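Local coordinates for carbohydrate binding protein, putative, cbp2D (Cellvibrio japonicus, PDB 7B21), which probably carries electrons through a covalently bound heme c in its X183 cytochrome domain, one part of a larger, multidomain protein that probably also binds polysaccharide, at residues 16-21 / 65-70; 23-26 / 30-33; 56-61 / 84-89. All blocks are in the same frame, centred on the assembly; numbering follows the deposited sequence.

Contact 1. Residues 16-21 / 65-70; sequences TQTCVA and WMPQGN. With NA (sodium ion), chain C; HEC (heme c), chain B.
P67 presents the flank of its ring to the turn at Q17 and T18. Its CG comes within 3.6 Å of the carbonyl O of Q17, while its CB faces OG1 of T18 at 3.8 Å, the two side chains crossing at about a right angle. The T18 hydroxyl is committed to its own turn: OG1 donates to Q17 O over 2.6 Å, from a position tilted 28° out of the carbonyl plane. Its contact with P67 CB is van der Waals packing. A cis peptide bond precedes P67, and its CA lies 3.4 Å from the heme methine carbon CHC, so the proline is wedged between the macrocycle and the turn.

The heme ties the two segments together more firmly than this small direct contact. C19 SG is bonded to vinyl-derived CAB at 1.8 Å. From 65-70, M66 reaches the iron by a chain bent at chi2 (-69°) and again at chi3, which places SD 2.3 Å from FE. The backbone of M66 serves a second metal, its O lying 2.3 Å from the sodium ion, whose site I62, S63, E71 and C74 complete. One residue thus joins both metal sites. A thioether cysteine from the CXXCH segment near the N-terminus, with the axial methionine from a later loop opposite H23, is the arrangement of class I c-type cytochromes.

Contact 2. Residues 23-26 / 30-33; sequences HGVD and NASG. With HEC (heme c), chain B.
G24 and N30 form the close part of this contact, their CA atoms 4.2 Å apart. The amide oxygen OD1 of N30 sits 3.5 Å from G24 CA, although the side chain sets out away from 23-26; the torsion chi1 of -63° lays CG beside its own backbone N and brings the end of the amide back to the glycine. G24 leaves the helix with positive phi (68°), its CA facing the N30 amide oxygen. The other end of the N30 amide is held by T34, through a hydrogen bond from ND2 to the threonine hydroxyl.

Further out the packing thins. V25 meets A31 with one branch, CG1, which lies 3.7 Å from A31 N and 4.3 Å from A31 CB, and A31 itself is exposed. It sits within a type I beta turn, N30 to G33, closed by G33 N bonding to N30 O.

H23 points the other way, into the core. Its NE2 ligates the heme iron at 2.0 Å, and the ND1 hydrogen bond to T38 O fixes the rotation of the ring, which would probably make the imidazole a stronger donor to the metal. G24 O in turn accepts from W14 NE1. The arrangement is that of the CXXCH heme-binding motif of c-type cytochromes, its axial histidine followed at once by a folded-back loop.

Contact 3. Residues 56-61 / 84-89; sequences RALRDF and AFIRTW. With HEC (heme c), chain B.
The start of helix 58-65 meets the C-terminal part of helix 76-86 and the residues after it here, in the buried wall beside one edge of the heme in this cytochrome c fold. L58, the first residue after the N-cap position A57, carries the contact with its two methyl branches turned to different partners. CD2 touches I86 CG2 at 3.8 Å, the two side chains crossing at a slant, and also rests over one face of the R87 guanidinium, 3.6 Å above its plane and offset towards the rim. CD1 instead reaches the heme methyl CMA at 3.5 Å. With CG anti to the backbone N (chi1 175°), the leucine fork is carried across to 84-89 and the heme together.

R87 approaches L58 from the opposite direction. Its chain bends at chi2 (-53°), bringing the guanidinium back over the leucine, while NH1 donates to the carbonyl oxygens of P42 and R44 and so pins the flat group. In its plane, at the edge, lies a water that accepts from L58 N at 2.9 Å and, weakly, from NH2 at 3.1 Å; it links the first turn of one helix to the arginine of the other segment.

One turn on, F61 reaches the macrocycle, its CE1 3.3 Å from heme C2A. In 84-89 the chain closes through a type I turn, I86 to W89, and W89 NE1 stands 3.3 Å above the centre of the F85 ring. With I86 packed against L58 and the R87 guanidinium on the side of L58 away from the heme, L58 and F61 line the heme pocket of a helical cytochrome c domain.

In the fold
The three contacts lie around a single heme within one cytochrome c domain. Contacts 1 and 2 have centres 14 Å apart, as do contacts 1 and 3; contacts 2 and 3 are 18 Å apart. Along the chain, contact 2 is nested in the loop closed by contact 1, whereas the segments of contacts 1 and 3 alternate. Helix 19-23 runs from contact 1 into contact 2, and helix 58-65 from contact 3 into contact 1. M66 and H23 supply the axial ligands, M66 CG packs on F61 CE1 at 3.7 Å, and D26-W89 packing joins the loop after helix 19-23 to the C-terminal end. One compact domain holds ligands and pocket wall, consistent with a heme-based electron carrier.

Contact 1. Residues 16-21 / 65-70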
loop_
_atom_site.group_PDB
_atom_site.type_symbol
_atom_site.label_atom_id
_atom_site.label_comp_id
_atom_site.label_asym_id
_atom_site.label_seq_id
_atom_site.Cartn_x
_atom_site.Cartn_y
_atom_site.Cartn_z
ATOM N N THR A 16 -5.213 8.696 4.699
ATOM C CA THR A 16 -5.777 8.632 6.050
ATOM C C THR A 16 -5.163 7.513 6.885
ATOM O O THR A 16 -5.153 7.611 8.093
ATOM C CB THR A 16 -7.303 8.548 6.019
ATOM O OG1 THR A 16 -7.676 7.301 5.435
ATOM C CG2 THR A 16 -7.947 9.723 5.293
ATOM N N GLN A 17 -4.668 6.467 6.233
ATOM C CA GLN A 17 -3.995 5.359 6.944
ATOM C C GLN A 17 -2.494 5.577 7.063
ATOM O O GLN A 17 -1.808 4.676 7.529
ATOM C CB GLN A 17 -4.327 4.049 6.272
ATOM C CG GLN A 17 -5.836 3.802 6.162
ATOM C CD GLN A 17 -6.731 4.093 7.351
ATOM O OE1 GLN A 17 -6.697 3.342 8.290
ATOM N NE2 GLN A 17 -7.495 5.196 7.328
ATOM N N THR A 18 -2.010 6.765 6.667
ATOM C CA THR A 18 -0.681 7.304 6.919
ATOM C C THR A 18 0.376 6.747 5.984
ATOM O O THR A 18 1.559 7.120 6.135
ATOM C CB THR A 18 -0.198 7.192 8.377
ATOM O OG1 THR A 18 0.267 5.865 8.667
ATOM C CG2 THR A 18 -1.250 7.642 9.357
ATOM N N CYS A 19 0.017 5.932 5.001
ATOM C CA CYS A 19 0.995 5.367 4.052
ATOM C C CYS A 19 1.861 6.451 3.411
ATOM O O CYS A 19 3.063 6.271 3.239
ATOM C CB CYS A 19 0.269 4.601 2.949
ATOM S SG CYS A 19 -1.160 3.628 3.458
ATOM N N VAL A 20 1.213 7.574 3.107
ATOM C CA VAL A 20 1.858 8.732 2.488
ATOM C C VAL A 20 3.092 9.172 3.273
ATOM O O VAL A 20 4.035 9.686 2.685
ATOM C CB VAL A 20 0.827 9.860 2.342
ATOM C CG1 VAL A 20 0.231 10.278 3.678
ATOM C CG2 VAL A 20 1.387 11.052 1.596
ATOM N N ALA A 21 3.070 9.084 4.594
ATOM C CA ALA A 21 4.202 9.602 5.376
ATOM C C ALA A 21 5.490 8.902 4.967
ATOM O O ALA A 21 6.527 9.549 4.774
ATOM C CB ALA A 21 3.929 9.404 6.834
ATOM N N TRP A 65 1.108 -6.215 7.443
ATOM C CA TRP A 65 2.375 -5.538 7.722
ATOM C C TRP A 65 2.274 -4.015 7.717
ATOM O O TRP A 65 3.263 -3.386 8.127
ATOM C CB TRP A 65 3.475 -5.975 6.753
ATOM C CG TRP A 65 3.796 -7.425 6.808
ATOM C CD1 TRP A 65 3.492 -8.360 5.863
ATOM C CD2 TRP A 65 4.469 -8.133 7.865
ATOM N NE1 TRP A 65 3.948 -9.600 6.255
ATOM C CE2 TRP A 65 4.548 -9.486 7.469
ATOM C CE3 TRP A 65 5.087 -7.710 9.045
ATOM C CZ2 TRP A 65 5.173 -10.442 8.254
ATOM C CZ3 TRP A 65 5.743 -8.664 9.784
ATOM C CH2 TRP A 65 5.765 -10.013 9.410
ATOM N N MET A 66 1.188 -3.411 7.255
ATOM C CA MET A 66 1.184 -1.954 7.057
ATOM C C MET A 66 -0.088 -1.364 7.627
ATOM O O MET A 66 -1.138 -2.001 7.676
ATOM C CB MET A 66 1.328 -1.620 5.576
ATOM C CG MET A 66 2.658 -2.067 4.978
ATOM S SD MET A 66 4.086 -1.136 5.593
ATOM C CE MET A 66 5.274 -2.452 5.734
ATOM N N PRO A 67 -0.072 -0.096 8.064
ATOM C CA PRO A 67 1.125 0.734 8.191
ATOM C C PRO A 67 2.058 0.160 9.251
ATOM O O PRO A 67 1.610 -0.318 10.276
ATOM C CB PRO A 67 0.569 2.102 8.624
ATOM C CG PRO A 67 -0.708 1.761 9.382
ATOM C CD PRO A 67 -1.244 0.555 8.640
ATOM N N GLN A 68 3.341 0.221 8.990
ATOM C CA GLN A 68 4.309 -0.365 9.912
ATOM C C GLN A 68 4.271 0.450 11.205
ATOM O O GLN A 68 4.386 1.665 11.198
ATOM C CB GLN A 68 5.654 -0.437 9.193
ATOM C CG GLN A 68 6.674 -1.215 9.997
ATOM C CD GLN A 68 7.729 -1.908 9.169
ATOM O OE1 GLN A 68 7.471 -2.787 8.324
ATOM N NE2 GLN A 68 8.984 -1.577 9.471
ATOM N N GLY A 69 4.066 -0.254 12.300
ATOM C CA GLY A 69 3.876 0.321 13.627
ATOM C C GLY A 69 2.425 0.339 14.090
ATOM O O GLY A 69 2.179 0.581 15.265
ATOM N N ASN A 70 1.484 0.147 13.177
ATOM C CA ASN A 70 0.052 0.116 13.538
ATOM C C ASN A 70 -0.692 -0.759 12.541
ATOM O O ASN A 70 -1.655 -0.314 11.892
ATOM C CB ASN A 70 -0.494 1.537 13.632
ATOM C CG ASN A 70 -1.869 1.580 14.260
ATOM O OD1 ASN A 70 -2.268 0.657 14.995
ATOM N ND2 ASN A 70 -2.576 2.643 14.034
HETATM NA NA NA C . -2.474 -3.798 8.004
HETATM FE FE HEC B . 4.823 0.404 4.004
HETATM C CHA HEC B . 7.063 -1.780 2.671
HETATM C CHB HEC B . 2.521 -0.533 1.708
HETATM C CHC HEC B . 2.539 2.403 5.525
HETATM C CHD HEC B . 7.233 1.582 6.080
HETATM N NA HEC B . 4.803 -0.875 2.504
HETATM C C1A HEC B . 5.852 -1.639 2.023
HETATM C C2A HEC B . 5.496 -2.282 0.801
HETATM C C3A HEC B . 4.216 -1.973 0.551
HETATM C C4A HEC B . 3.784 -1.074 1.606
HETATM C CMA HEC B . 3.332 -2.464 -0.552
HETATM C CAA HEC B . 6.399 -3.157 -0.039
HETATM C CBA HEC B . 7.178 -2.306 -1.070
HETATM C CGA HEC B . 8.005 -3.051 -2.048
HETATM O O1A HEC B . 8.018 -4.289 -2.048
HETATM O O2A HEC B . 8.639 -2.346 -2.905
HETATM N NB HEC B . 2.885 0.830 3.694
HETATM C C1B HEC B . 2.096 0.345 2.687
HETATM C C2B HEC B . 0.766 0.853 2.808
HETATM C C3B HEC B . 0.730 1.642 3.921
HETATM C C4B HEC B . 2.114 1.654 4.438
HETATM C CMB HEC B . -0.376 0.559 1.892
HETATM C CAB HEC B . -0.428 2.340 4.537
HETATM C CBB HEC B . -1.549 1.428 4.953
HETATM N NC HEC B . 4.863 1.718 5.491
HETATM C C1C HEC B . 3.845 2.489 5.960
HETATM C C2C HEC B . 4.299 3.415 6.949
HETATM C C3C HEC B . 5.650 3.253 7.050
HETATM C C4C HEC B . 5.998 2.169 6.181
HETATM C CMC HEC B . 3.422 4.439 7.620
HETATM C CAC HEC B . 6.636 4.053 7.839
HETATM C CBC HEC B . 6.395 4.197 9.282
HETATM N ND HEC B . 6.734 -0.071 4.365
HETATM C C1D HEC B . 7.558 0.497 5.286
HETATM C C2D HEC B . 8.823 -0.219 5.342
HETATM C C3D HEC B . 8.764 -1.202 4.439
HETATM C C4D HEC B . 7.461 -1.077 3.775
HETATM C CMD HEC B . 9.961 0.124 6.258
HETATM C CAD HEC B . 9.731 -2.317 4.220
HETATM C CBD HEC B . 9.234 -3.578 5.039
HETATM C CGD HEC B . 10.206 -4.717 5.053
HETATM O O1D HEC B . 10.122 -5.616 4.177
HETATM O O2D HEC B . 11.089 -4.723 5.963
#

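Contact 2. Residues 23-26 / 30-33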
loop_
_atom_site.group_PDB
_atom_site.type_symbol
_atom_site.label_atom_id
_atom_site.label_comp_id
_atom_site.label_asym_id
_atom_site.label_seq_id
_atom_site.Cartn_x
_atom_site.Cartn_y
_atom_site.Cartn_z
ATOM N N HIS A 23 5.878 6.510 2.362
ATOM C CA HIS A 23 5.986 6.077 0.957
ATOM C C HIS A 23 5.689 7.208 -0.022
ATOM O O HIS A 23 5.663 6.947 -1.231
ATOM C CB HIS A 23 5.051 4.890 0.711
ATOM C CG HIS A 23 5.400 3.671 1.494
ATOM N ND1 HIS A 23 6.591 3.014 1.359
ATOM C CD2 HIS A 23 4.674 2.917 2.358
ATOM C CE1 HIS A 23 6.559 1.943 2.137
ATOM N NE2 HIS A 23 5.391 1.827 2.767
ATOM N N GLY A 24 5.463 8.423 0.466
ATOM C CA GLY A 24 5.157 9.537 -0.431
ATOM C C GLY A 24 3.811 9.375 -1.113
ATOM O O GLY A 24 2.937 8.636 -0.682
ATOM N N VAL A 25 3.660 10.161 -2.162
ATOM C CA VAL A 25 2.368 10.182 -2.903
ATOM C C VAL A 25 2.212 8.962 -3.798
ATOM O O VAL A 25 1.089 8.617 -4.145
ATOM C CB VAL A 25 2.238 11.480 -3.690
ATOM C CG1 VAL A 25 2.374 12.685 -2.849
ATOM C CG2 VAL A 25 3.153 11.572 -4.860
ATOM N N ASP A 26 3.333 8.345 -4.165
ATOM C CA ASP A 26 3.374 7.422 -5.318
ATOM C C ASP A 26 4.511 6.414 -5.154
ATOM O O ASP A 26 4.893 5.809 -6.140
ATOM C CB ASP A 26 3.552 8.197 -6.618
ATOM C CG ASP A 26 4.870 8.948 -6.662
ATOM O OD1 ASP A 26 5.608 8.909 -5.663
ATOM O OD2 ASP A 26 5.151 9.585 -7.711
ATOM N N ASN A 30 7.649 12.596 -2.305
ATOM C CA ASN A 30 6.732 13.315 -1.399
ATOM C C ASN A 30 6.069 14.488 -2.110
ATOM O O ASN A 30 6.581 14.975 -3.128
ATOM C CB ASN A 30 7.520 13.843 -0.197
ATOM C CG ASN A 30 8.101 12.723 0.594
ATOM O OD1 ASN A 30 7.385 11.812 1.006
ATOM N ND2 ASN A 30 9.379 12.775 0.840
ATOM N N ALA A 31 4.995 15.005 -1.533
ATOM C CA ALA A 31 4.370 16.227 -2.021
ATOM C C ALA A 31 5.375 17.358 -2.074
ATOM O O ALA A 31 5.273 18.221 -2.948
ATOM C CB ALA A 31 3.192 16.582 -1.174
ATOM N N SER A 32 6.308 17.406 -1.148
ATOM C CA SER A 32 7.339 18.466 -1.091
ATOM C C SER A 32 8.356 18.375 -2.222
ATOM O O SER A 32 9.137 19.304 -2.369
ATOM C CB SER A 32 8.095 18.377 0.218
ATOM O OG SER A 32 8.892 17.185 0.169
ATOM N N GLY A 33 8.388 17.257 -2.931
ATOM C CA GLY A 33 9.344 17.042 -4.015
ATOM C C GLY A 33 10.559 16.262 -3.606
ATOM O O GLY A 33 11.282 15.861 -4.500
HETATM FE FE HEC B . 4.823 0.404 4.004
HETATM C CHA HEC B . 7.063 -1.780 2.671
HETATM C CHB HEC B . 2.521 -0.533 1.708
HETATM C CHC HEC B . 2.539 2.403 5.525
HETATM C CHD HEC B . 7.233 1.582 6.080
HETATM N NA HEC B . 4.803 -0.875 2.504
HETATM C C1A HEC B . 5.852 -1.639 2.023
HETATM C C2A HEC B . 5.496 -2.282 0.801
HETATM C C3A HEC B . 4.216 -1.973 0.551
HETATM C C4A HEC B . 3.784 -1.074 1.606
HETATM C CMA HEC B . 3.332 -2.464 -0.552
HETATM C CAA HEC B . 6.399 -3.157 -0.039
HETATM C CBA HEC B . 7.178 -2.306 -1.070
HETATM C CGA HEC B . 8.005 -3.051 -2.048
HETATM O O1A HEC B . 8.018 -4.289 -2.048
HETATM O O2A HEC B . 8.639 -2.346 -2.905
HETATM N NB HEC B . 2.885 0.830 3.694
HETATM C C1B HEC B . 2.096 0.345 2.687
HETATM C C2B HEC B . 0.766 0.853 2.808
HETATM C C3B HEC B . 0.730 1.642 3.921
HETATM C C4B HEC B . 2.114 1.654 4.438
HETATM C CMB HEC B . -0.376 0.559 1.892
HETATM C CAB HEC B . -0.428 2.340 4.537
HETATM C CBB HEC B . -1.549 1.428 4.953
HETATM N NC HEC B . 4.863 1.718 5.491
HETATM C C1C HEC B . 3.845 2.489 5.960
HETATM C C2C HEC B . 4.299 3.415 6.949
HETATM C C3C HEC B . 5.650 3.253 7.050
HETATM C C4C HEC B . 5.998 2.169 6.181
HETATM C CMC HEC B . 3.422 4.439 7.620
HETATM C CAC HEC B . 6.636 4.053 7.839
HETATM C CBC HEC B . 6.395 4.197 9.282
HETATM N ND HEC B . 6.734 -0.071 4.365
HETATM C C1D HEC B . 7.558 0.497 5.286
HETATM C C2D HEC B . 8.823 -0.219 5.342
HETATM C C3D HEC B . 8.764 -1.202 4.439
HETATM C C4D HEC B . 7.461 -1.077 3.775
HETATM C CMD HEC B . 9.961 0.124 6.258
HETATM C CAD HEC B . 9.731 -2.317 4.220
HETATM C CBD HEC B . 9.234 -3.578 5.039
HETATM C CGD HEC B . 10.206 -4.717 5.053
HETATM O O1D HEC B . 10.122 -5.616 4.177
HETATM O O2D HEC B . 11.089 -4.723 5.963
#

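Contact 3. Residues 56-61 / 84-89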
loop_
_atom_site.group_PDB
_atom_site.type_symbol
_atom_site.label_atom_id
_atom_site.label_comp_id
_atom_site.label_asym_id
_atom_site.label_seq_id
_atom_site.Cartn_x
_atom_site.Cartn_y
_atom_site.Cartn_z
ATOM N N ARG A 56 3.076 -12.881 -0.415
ATOM C CA ARG A 56 1.668 -12.549 -0.171
ATOM C C ARG A 56 1.137 -11.734 -1.347
ATOM O O ARG A 56 1.836 -10.914 -1.956
ATOM C CB ARG A 56 1.539 -11.683 1.089
ATOM C CG ARG A 56 2.168 -12.260 2.352
ATOM C CD ARG A 56 1.419 -13.405 2.899
ATOM N NE ARG A 56 2.125 -13.920 4.061
ATOM C CZ ARG A 56 1.761 -14.997 4.701
ATOM N NH1 ARG A 56 0.653 -15.637 4.338
ATOM N NH2 ARG A 56 2.488 -15.413 5.725
ATOM N N ALA A 57 -0.144 -11.877 -1.572
ATOM C CA ALA A 57 -0.876 -10.922 -2.400
ATOM C C ALA A 57 -0.698 -9.543 -1.772
ATOM O O ALA A 57 -0.632 -9.389 -0.544
ATOM C CB ALA A 57 -2.342 -11.266 -2.468
ATOM N N LEU A 58 -0.681 -8.506 -2.614
ATOM C CA LEU A 58 -0.458 -7.146 -2.110
ATOM C C LEU A 58 -1.450 -6.799 -0.982
ATOM O O LEU A 58 -1.049 -6.263 0.048
ATOM C CB LEU A 58 -0.492 -6.175 -3.289
ATOM C CG LEU A 58 -0.398 -4.691 -2.939
ATOM C CD1 LEU A 58 0.801 -4.377 -2.067
ATOM C CD2 LEU A 58 -0.307 -3.884 -4.216
ATOM N N ARG A 59 -2.729 -7.091 -1.167
ATOM C CA ARG A 59 -3.708 -6.708 -0.122
ATOM C C ARG A 59 -3.371 -7.419 1.191
ATOM O O ARG A 59 -3.544 -6.841 2.258
ATOM C CB ARG A 59 -5.155 -6.990 -0.504
ATOM C CG ARG A 59 -5.499 -8.427 -0.853
ATOM C CD ARG A 59 -6.980 -8.624 -1.070
ATOM N NE ARG A 59 -7.494 -7.876 -2.201
ATOM C CZ ARG A 59 -8.763 -7.921 -2.583
ATOM N NH1 ARG A 59 -9.642 -8.634 -1.913
ATOM N NH2 ARG A 59 -9.164 -7.241 -3.647
ATOM N N ASP A 60 -2.905 -8.673 1.133
ATOM C CA ASP A 60 -2.615 -9.431 2.349
ATOM C C ASP A 60 -1.319 -8.926 2.977
ATOM O O ASP A 60 -1.239 -8.867 4.208
ATOM C CB ASP A 60 -2.551 -10.917 2.050
ATOM C CG ASP A 60 -3.894 -11.452 1.607
ATOM O OD1 ASP A 60 -4.937 -10.948 2.032
ATOM O OD2 ASP A 60 -3.891 -12.391 0.766
ATOM N N PHE A 61 -0.346 -8.529 2.173
ATOM C CA PHE A 61 0.853 -7.855 2.707
ATOM C C PHE A 61 0.432 -6.629 3.502
ATOM O O PHE A 61 0.906 -6.382 4.591
ATOM C CB PHE A 61 1.766 -7.491 1.535
ATOM C CG PHE A 61 2.981 -6.678 1.965
ATOM C CD1 PHE A 61 2.885 -5.314 2.215
ATOM C CD2 PHE A 61 4.220 -7.275 2.079
ATOM C CE1 PHE A 61 3.999 -4.593 2.605
ATOM C CE2 PHE A 61 5.342 -6.539 2.408
ATOM C CZ PHE A 61 5.216 -5.190 2.685
ATOM N N ALA A 84 -5.775 -1.851 -4.826
ATOM C CA ALA A 84 -6.274 -1.413 -6.146
ATOM C C ALA A 84 -5.622 -0.075 -6.529
ATOM O O ALA A 84 -5.249 0.129 -7.694
ATOM C CB ALA A 84 -7.780 -1.323 -6.127
ATOM N N PHE A 85 -5.515 0.836 -5.593
ATOM C CA PHE A 85 -4.882 2.127 -5.854
ATOM C C PHE A 85 -3.419 1.951 -6.282
ATOM O O PHE A 85 -3.002 2.530 -7.307
ATOM C CB PHE A 85 -4.993 3.012 -4.612
ATOM C CG PHE A 85 -4.231 4.309 -4.712
ATOM C CD1 PHE A 85 -4.472 5.214 -5.736
ATOM C CD2 PHE A 85 -3.320 4.673 -3.760
ATOM C CE1 PHE A 85 -3.804 6.417 -5.796
ATOM C CE2 PHE A 85 -2.640 5.883 -3.807
ATOM C CZ PHE A 85 -2.897 6.761 -4.823
ATOM N N ILE A 86 -2.657 1.191 -5.540
ATOM C CA ILE A 86 -1.233 0.975 -5.885
ATOM C C ILE A 86 -1.110 0.369 -7.280
ATOM O O ILE A 86 -0.200 0.741 -8.040
ATOM C CB ILE A 86 -0.575 0.094 -4.817
ATOM C CG1 ILE A 86 -0.474 0.842 -3.491
ATOM C CG2 ILE A 86 0.783 -0.383 -5.289
ATOM C CD1 ILE A 86 -0.097 -0.035 -2.341
ATOM N N ARG A 87 -2.023 -0.530 -7.661
ATOM C CA ARG A 87 -1.913 -1.162 -8.996
ATOM C C ARG A 87 -2.252 -0.188 -10.127
ATOM O O ARG A 87 -2.053 -0.540 -11.290
ATOM C CB ARG A 87 -2.813 -2.381 -9.061
ATOM C CG ARG A 87 -2.398 -3.485 -8.119
ATOM C CD ARG A 87 -0.973 -3.905 -8.242
ATOM N NE ARG A 87 -0.760 -5.175 -7.581
ATOM C CZ ARG A 87 0.424 -5.789 -7.548
ATOM N NH1 ARG A 87 1.521 -5.193 -8.004
ATOM N NH2 ARG A 87 0.508 -6.999 -7.025
ATOM N N THR A 88 -2.772 0.984 -9.839
ATOM C CA THR A 88 -2.932 2.038 -10.853
ATOM C C THR A 88 -1.647 2.838 -11.091
ATOM O O THR A 88 -1.569 3.569 -12.085
ATOM C CB THR A 88 -4.036 3.060 -10.549
ATOM O OG1 THR A 88 -3.677 3.899 -9.464
ATOM C CG2 THR A 88 -5.359 2.380 -10.265
ATOM N N TRP A 89 -0.636 2.740 -10.225
ATOM C CA TRP A 89 0.533 3.624 -10.306
ATOM C C TRP A 89 1.307 3.408 -11.585
ATOM O O TRP A 89 1.889 4.394 -12.098
ATOM C CB TRP A 89 1.419 3.452 -9.112
ATOM C CG TRP A 89 0.826 3.956 -7.840
ATOM C CD1 TRP A 89 -0.423 4.467 -7.614
ATOM C CD2 TRP A 89 1.475 3.882 -6.573
ATOM N NE1 TRP A 89 -0.567 4.752 -6.276
ATOM C CE2 TRP A 89 0.583 4.407 -5.631
ATOM C CE3 TRP A 89 2.740 3.428 -6.185
ATOM C CZ2 TRP A 89 0.926 4.464 -4.276
ATOM C CZ3 TRP A 89 3.061 3.496 -4.861
ATOM C CH2 TRP A 89 2.171 4.002 -3.944
HETATM FE FE HEC B . 4.823 0.404 4.004
HETATM C CHA HEC B . 7.063 -1.780 2.671
HETATM C CHB HEC B . 2.521 -0.533 1.708
HETATM C CHC HEC B . 2.539 2.403 5.525
HETATM C CHD HEC B . 7.233 1.582 6.080
HETATM N NA HEC B . 4.803 -0.875 2.504
HETATM C C1A HEC B . 5.852 -1.639 2.023
HETATM C C2A HEC B . 5.496 -2.282 0.801
HETATM C C3A HEC B . 4.216 -1.973 0.551
HETATM C C4A HEC B . 3.784 -1.074 1.606
HETATM C CMA HEC B . 3.332 -2.464 -0.552
HETATM C CAA HEC B . 6.399 -3.157 -0.039
HETATM C CBA HEC B . 7.178 -2.306 -1.070
HETATM C CGA HEC B . 8.005 -3.051 -2.048
HETATM O O1A HEC B . 8.018 -4.289 -2.048
HETATM O O2A HEC B . 8.639 -2.346 -2.905
HETATM N NB HEC B . 2.885 0.830 3.694
HETATM C C1B HEC B . 2.096 0.345 2.687
HETATM C C2B HEC B . 0.766 0.853 2.808
HETATM C C3B HEC B . 0.730 1.642 3.921
HETATM C C4B HEC B . 2.114 1.654 4.438
HETATM C CMB HEC B . -0.376 0.559 1.892
HETATM C CAB HEC B . -0.428 2.340 4.537
HETATM C CBB HEC B . -1.549 1.428 4.953
HETATM N NC HEC B . 4.863 1.718 5.491
HETATM C C1C HEC B . 3.845 2.489 5.960
HETATM C C2C HEC B . 4.299 3.415 6.949
HETATM C C3C HEC B . 5.650 3.253 7.050
HETATM C C4C HEC B . 5.998 2.169 6.181
HETATM C CMC HEC B . 3.422 4.439 7.620
HETATM C CAC HEC B . 6.636 4.053 7.839
HETATM C CBC HEC B . 6.395 4.197 9.282
HETATM N ND HEC B . 6.734 -0.071 4.365
HETATM C C1D HEC B . 7.558 0.497 5.286
HETATM C C2D HEC B . 8.823 -0.219 5.342
HETATM C C3D HEC B . 8.764 -1.202 4.439
HETATM C C4D HEC B . 7.461 -1.077 3.775
HETATM C CMD HEC B . 9.961 0.124 6.258
HETATM C CAD HEC B . 9.731 -2.317 4.220
HETATM C CBD HEC B . 9.234 -3.578 5.039
HETATM C CGD HEC B . 10.206 -4.717 5.053
HETATM O O1D HEC B . 10.122 -5.616 4.177
HETATM O O2D HEC B . 11.089 -4.723 5.963
HETATM O O HOH W 1 -0.646 -9.336 -5.358
#